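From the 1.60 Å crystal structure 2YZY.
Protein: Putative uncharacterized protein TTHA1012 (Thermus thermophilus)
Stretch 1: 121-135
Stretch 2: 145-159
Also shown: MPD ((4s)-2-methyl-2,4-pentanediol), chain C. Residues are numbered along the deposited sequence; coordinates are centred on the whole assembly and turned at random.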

# COMPACT_ATOMS: atom_id res chain seq x y z
N GLY A 121 -2.82 9.14 -19.62
CA GLY A 121 -4.12 9.71 -19.90
C GLY A 121 -5.10 9.38 -18.80
O GLY A 121 -4.70 9.14 -17.67
N GLU A 122 -6.38 9.36 -19.12
CA GLU A 122 -7.39 9.04 -18.12
C GLU A 122 -8.24 7.86 -18.54
O GLU A 122 -8.30 7.49 -19.72
CB GLU A 122 -8.27 10.26 -17.85
CG GLU A 122 -8.87 10.87 -19.09
CD GLU A 122 -9.70 12.10 -18.78
OE1 GLU A 122 -9.18 13.00 -18.08
OE2 GLU A 122 -10.86 12.17 -19.23
N VAL A 123 -8.91 7.26 -17.56
CA VAL A 123 -9.77 6.12 -17.81
C VAL A 123 -10.87 6.09 -16.77
O VAL A 123 -10.65 6.42 -15.61
CB VAL A 123 -8.97 4.79 -17.75
CG1 VAL A 123 -8.35 4.61 -16.37
CG2 VAL A 123 -9.89 3.61 -18.07
N ARG A 124 -12.07 5.70 -17.19
CA ARG A 124 -13.18 5.64 -16.26
C ARG A 124 -13.16 4.33 -15.49
O ARG A 124 -13.17 3.25 -16.08
CB ARG A 124 -14.51 5.79 -17.00
CG ARG A 124 -15.72 5.46 -16.15
CD ARG A 124 -17.03 5.92 -16.78
NE ARG A 124 -17.29 7.34 -16.57
CZ ARG A 124 -16.71 8.32 -17.25
NH1 ARG A 124 -15.84 8.05 -18.21
NH2 ARG A 124 -17.00 9.58 -16.96
N LEU A 125 -13.12 4.44 -14.17
CA LEU A 125 -13.12 3.28 -13.29
C LEU A 125 -14.41 3.31 -12.49
O LEU A 125 -15.14 4.31 -12.51
CB LEU A 125 -11.91 3.34 -12.34
CG LEU A 125 -10.52 3.40 -12.98
CD1 LEU A 125 -9.46 3.47 -11.89
CD2 LEU A 125 -10.31 2.18 -13.86
N PRO A 126 -14.72 2.22 -11.78
CA PRO A 126 -15.95 2.17 -10.98
C PRO A 126 -16.07 3.37 -10.03
O PRO A 126 -17.15 3.92 -9.85
CB PRO A 126 -15.82 0.85 -10.23
CG PRO A 126 -15.11 -0.01 -11.23
CD PRO A 126 -14.03 0.92 -11.74
N GLU A 127 -14.95 3.76 -9.44
CA GLU A 127 -14.91 4.88 -8.51
C GLU A 127 -15.07 6.22 -9.23
O GLU A 127 -15.34 7.25 -8.60
CB GLU A 127 -13.59 4.89 -7.73
CG GLU A 127 -13.34 3.66 -6.86
CD GLU A 127 -13.21 2.38 -7.66
OE1 GLU A 127 -12.54 2.39 -8.72
OE2 GLU A 127 -13.78 1.35 -7.23
N GLY A 128 -14.90 6.21 -10.55
CA GLY A 128 -15.02 7.42 -11.33
C GLY A 128 -13.82 7.64 -12.23
O GLY A 128 -13.01 6.73 -12.42
N MET A 129 -13.71 8.84 -12.80
CA MET A 129 -12.59 9.13 -13.69
C MET A 129 -11.27 9.09 -12.92
O MET A 129 -11.16 9.61 -11.81
CB MET A 129 -12.76 10.51 -14.34
CG MET A 129 -13.88 10.57 -15.37
SD MET A 129 -13.74 9.26 -16.60
CE MET A 129 -12.05 9.50 -17.16
N ALA A 130 -10.28 8.46 -13.53
CA ALA A 130 -8.97 8.34 -12.92
C ALA A 130 -7.86 8.58 -13.93
O ALA A 130 -8.06 8.44 -15.14
CB ALA A 130 -8.81 6.95 -12.31
N TRP A 131 -6.69 8.96 -13.42
CA TRP A 131 -5.52 9.17 -14.26
C TRP A 131 -4.78 7.84 -14.31
O TRP A 131 -4.68 7.15 -13.30
CB TRP A 131 -4.58 10.21 -13.64
CG TRP A 131 -5.06 11.62 -13.70
CD1 TRP A 131 -5.27 12.37 -14.82
CD2 TRP A 131 -5.31 12.47 -12.58
NE1 TRP A 131 -5.64 13.64 -14.46
CE2 TRP A 131 -5.67 13.74 -13.10
CE3 TRP A 131 -5.27 12.30 -11.19
CZ2 TRP A 131 -5.99 14.82 -12.27
CZ3 TRP A 131 -5.58 13.38 -10.37
CH2 TRP A 131 -5.94 14.62 -10.92
N LYS A 132 -4.29 7.48 -15.49
CA LYS A 132 -3.52 6.26 -15.63
C LYS A 132 -2.06 6.66 -15.83
O LYS A 132 -1.71 7.28 -16.84
CB LYS A 132 -3.98 5.44 -16.85
CG LYS A 132 -3.12 4.19 -17.09
CD LYS A 132 -3.44 3.52 -18.43
CE LYS A 132 -2.53 2.32 -18.67
NZ LYS A 132 -2.56 1.88 -20.10
N LEU A 133 -1.22 6.33 -14.86
CA LEU A 133 0.20 6.65 -14.95
C LEU A 133 0.93 5.37 -15.34
O LEU A 133 0.57 4.28 -14.90
CB LEU A 133 0.73 7.16 -13.61
CG LEU A 133 0.04 8.36 -12.96
CD1 LEU A 133 0.77 8.70 -11.66
CD2 LEU A 133 0.05 9.55 -13.90
N VAL A 134 1.96 5.51 -16.17
CA VAL A 134 2.72 4.35 -16.61
C VAL A 134 4.21 4.64 -16.49
O VAL A 134 4.64 5.78 -16.62
CB VAL A 134 2.38 3.97 -18.07
CG1 VAL A 134 0.93 3.54 -18.16
CG2 VAL A 134 2.63 5.16 -19.00
N GLY A 135 4.99 3.59 -16.23
CA GLY A 135 6.43 3.77 -16.10
C GLY A 135 7.20 2.48 -16.28
O GLY A 135 6.72 1.41 -15.93
N ALA A 145 7.50 -3.05 -15.98
CA ALA A 145 6.74 -1.81 -16.00
C ALA A 145 5.56 -1.87 -15.05
O ALA A 145 5.21 -2.94 -14.55
CB ALA A 145 6.25 -1.52 -17.41
N MET A 146 4.95 -0.72 -14.80
CA MET A 146 3.80 -0.67 -13.90
C MET A 146 2.77 0.36 -14.33
O MET A 146 3.07 1.29 -15.09
CB MET A 146 4.25 -0.35 -12.48
CG MET A 146 4.68 1.09 -12.26
SD MET A 146 5.08 1.46 -10.54
CE MET A 146 3.45 1.65 -9.84
N GLU A 147 1.55 0.16 -13.85
CA GLU A 147 0.45 1.06 -14.12
C GLU A 147 -0.02 1.51 -12.74
O GLU A 147 -0.17 0.69 -11.83
CB GLU A 147 -0.70 0.33 -14.83
CG GLU A 147 -0.31 -0.26 -16.18
CD GLU A 147 -1.42 -1.09 -16.80
OE1 GLU A 147 -2.46 -1.31 -16.14
OE2 GLU A 147 -1.25 -1.53 -17.96
N LEU A 148 -0.24 2.81 -12.58
CA LEU A 148 -0.72 3.36 -11.32
C LEU A 148 -1.95 4.20 -11.65
O LEU A 148 -1.87 5.14 -12.44
CB LEU A 148 0.35 4.24 -10.66
CG LEU A 148 -0.08 4.98 -9.38
CD1 LEU A 148 -0.57 3.98 -8.34
CD2 LEU A 148 1.09 5.78 -8.82
N TYR A 149 -3.08 3.85 -11.05
CA TYR A 149 -4.33 4.56 -11.29
C TYR A 149 -4.67 5.46 -10.11
O TYR A 149 -4.72 4.99 -8.96
CB TYR A 149 -5.45 3.55 -11.54
CG TYR A 149 -5.20 2.71 -12.78
CD1 TYR A 149 -5.66 3.13 -14.03
CD2 TYR A 149 -4.47 1.53 -12.71
CE1 TYR A 149 -5.40 2.38 -15.18
CE2 TYR A 149 -4.21 0.77 -13.85
CZ TYR A 149 -4.68 1.21 -15.08
OH TYR A 149 -4.42 0.47 -16.21
N ILE A 150 -4.90 6.73 -10.40
CA ILE A 150 -5.22 7.73 -9.38
C ILE A 150 -6.59 8.37 -9.61
O ILE A 150 -6.85 8.92 -10.68
CB ILE A 150 -4.16 8.87 -9.39
CG1 ILE A 150 -2.75 8.28 -9.22
CG2 ILE A 150 -4.48 9.89 -8.29
CD1 ILE A 150 -2.53 7.53 -7.91
N LEU A 151 -7.45 8.30 -8.60
CA LEU A 151 -8.78 8.89 -8.69
C LEU A 151 -8.61 10.40 -8.87
O LEU A 151 -7.84 11.03 -8.15
CB LEU A 151 -9.57 8.60 -7.40
CG LEU A 151 -11.01 9.12 -7.32
CD1 LEU A 151 -11.86 8.45 -8.39
CD2 LEU A 151 -11.59 8.82 -5.94
N LYS A 152 -9.32 10.98 -9.84
CA LYS A 152 -9.20 12.42 -10.10
C LYS A 152 -9.93 13.33 -9.11
O LYS A 152 -9.35 14.29 -8.62
CB LYS A 152 -9.68 12.74 -11.52
CG LYS A 152 -8.78 12.19 -12.62
CD LYS A 152 -9.29 12.56 -14.01
CE LYS A 152 -9.26 14.06 -14.25
NZ LYS A 152 -9.76 14.42 -15.61
N ALA A 153 -11.19 13.02 -8.84
CA ALA A 153 -12.02 13.84 -7.94
C ALA A 153 -11.47 13.96 -6.52
O ALA A 153 -11.60 15.01 -5.88
CB ALA A 153 -13.43 13.29 -7.90
N ASP A 154 -10.87 12.89 -6.02
CA ASP A 154 -10.29 12.87 -4.68
C ASP A 154 -8.98 12.11 -4.82
O ASP A 154 -8.90 10.91 -4.54
CB ASP A 154 -11.25 12.15 -3.72
CG ASP A 154 -10.73 12.10 -2.29
OD1 ASP A 154 -10.10 13.08 -1.85
OD2 ASP A 154 -10.96 11.08 -1.61
N PRO A 155 -7.93 12.80 -5.29
CA PRO A 155 -6.58 12.26 -5.52
C PRO A 155 -6.07 11.23 -4.52
O PRO A 155 -5.63 11.58 -3.42
CB PRO A 155 -5.71 13.51 -5.56
CG PRO A 155 -6.62 14.49 -6.22
CD PRO A 155 -7.93 14.26 -5.49
N ARG A 156 -6.11 9.97 -4.93
CA ARG A 156 -5.63 8.86 -4.11
C ARG A 156 -5.49 7.65 -5.03
O ARG A 156 -6.16 7.56 -6.07
CB ARG A 156 -6.61 8.56 -2.97
CG ARG A 156 -7.98 8.05 -3.40
CD ARG A 156 -8.94 8.04 -2.20
NE ARG A 156 -10.25 7.50 -2.53
CZ ARG A 156 -10.52 6.22 -2.74
NH1 ARG A 156 -9.55 5.31 -2.65
NH2 ARG A 156 -11.75 5.83 -3.04
N PRO A 157 -4.61 6.70 -4.68
CA PRO A 157 -4.39 5.51 -5.50
C PRO A 157 -5.57 4.55 -5.49
O PRO A 157 -6.21 4.33 -4.46
CB PRO A 157 -3.14 4.87 -4.88
CG PRO A 157 -2.50 5.99 -4.11
CD PRO A 157 -3.68 6.73 -3.54
N LEU A 158 -5.87 3.97 -6.65
CA LEU A 158 -6.96 3.03 -6.75
C LEU A 158 -6.48 1.65 -7.18
O LEU A 158 -7.10 0.64 -6.85
CB LEU A 158 -7.99 3.50 -7.78
CG LEU A 158 -8.82 4.75 -7.47
CD1 LEU A 158 -9.71 5.07 -8.66
CD2 LEU A 158 -9.65 4.50 -6.22
N ARG A 159 -5.36 1.61 -7.89
CA ARG A 159 -4.86 0.34 -8.40
C ARG A 159 -3.40 0.39 -8.83
O ARG A 159 -2.94 1.39 -9.40
CB ARG A 159 -5.73 -0.06 -9.60
CG ARG A 159 -5.49 -1.44 -10.17
CD ARG A 159 -6.38 -1.64 -11.39
NE ARG A 159 -6.36 -3.00 -11.90
CZ ARG A 159 -7.01 -3.39 -12.99
NH1 ARG A 159 -7.72 -2.51 -13.68
NH2 ARG A 159 -6.95 -4.65 -13.39
C1 MPD C . 0.84 -1.77 -20.98
C2 MPD C . 0.85 -0.32 -20.50
O2 MPD C . -0.42 0.01 -19.94
CM MPD C . 1.94 -0.14 -19.45
C3 MPD C . 1.14 0.62 -21.68
C4 MPD C . 0.29 0.78 -22.94
O4 MPD C . -0.94 1.45 -22.62
C5 MPD C . 1.06 1.59 -23.98
O HOH W 1 -12.83 11.14 -10.23

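The apolar centre of the contact lies on the sheet face that carries Ala130, Tyr149 and Leu151. Leu125 CD1 packs against Leu158 CD1 at 3.6 Å and against Tyr149 CB at 4.0 Å. Ala130 CB lies 4.2 Å from Leu158 CD1, and its small methyl fits among the larger side chains. Val123 CG1 meets the edge of the Tyr149 ring, 3.9 Å from CD1. Leu151 CD1 reaches back to Glu127, 3.7 Å from its carbonyl O. Glu127 also lends its aliphatic part, with CG 3.8 Å from Leu158 CD2.

The other face of the sheet has its own apolar row. Leu133 CD1 touches Leu148 CD2 at 4.1 Å and Ile150 CG1 at 4.3 Å. Trp131 CE3 lies 3.9 Å from Ile150 CG2. Pro155 CG sits at the edge of the indole, 4.4 Å from Trp131 CZ3. Lys152 covers one face of the ring: its CG is 3.5 Å from the centroid of the six-membered ring of Trp131, a CH-pi contact.

Between these faces runs the backbone ladder. Strands 128-135 and 145-151 are antiparallel. Trp131 pairs with Ile150, Leu133 with Leu148, and Gly135 with Met146, each through two hydrogen bonds. Trp131 N donates to Ile150 O at 2.7 Å, and Ile150 N returns the bond to Trp131 O at 2.9 Å. The alternate pairs, such as Lys132 with Tyr149, have no such bonds. There the CA groups approach carbonyls instead, as Tyr149 CA does at 3.3 Å from Trp131 O. Beyond the last bridge, Lys152 N donates to Met129 O at 3.0 Å. A water also links this carbonyl to Ala153 N. A type I turn from Leu125 to Gly128 joins strand 121-125 to 128-135, and backbone hydrogen bonds pair them, such as Val123 N to Ala130 O at 2.8 Å. The strand that includes Leu158 and Arg159 pairs with 145-151. The four strands thus form one sheet.

Polar groups lie toward the margins. Lys132 CG packs 3.5 Å from Tyr149 CE1, while Tyr149 OH donates to Glu147 OE1 at 2.6 Å. Lys132 NZ and Glu147 OE2 are 4.2 Å apart, too far for a salt bridge. An MPD molecule, probably from the crystallisation liquor, links them: Lys132 NZ donates to MPD O2 at 2.8 Å, and MPD O2 donates to Glu147 OE2 at 2.6 Å. At another margin, the Lys152 side chain, bent at chi3 (p), carries its amine past the indole to Glu122. Lys152 NZ and Glu122 OE1 form a salt bridge at 2.9 Å, pairing opposite charges across the two stretches.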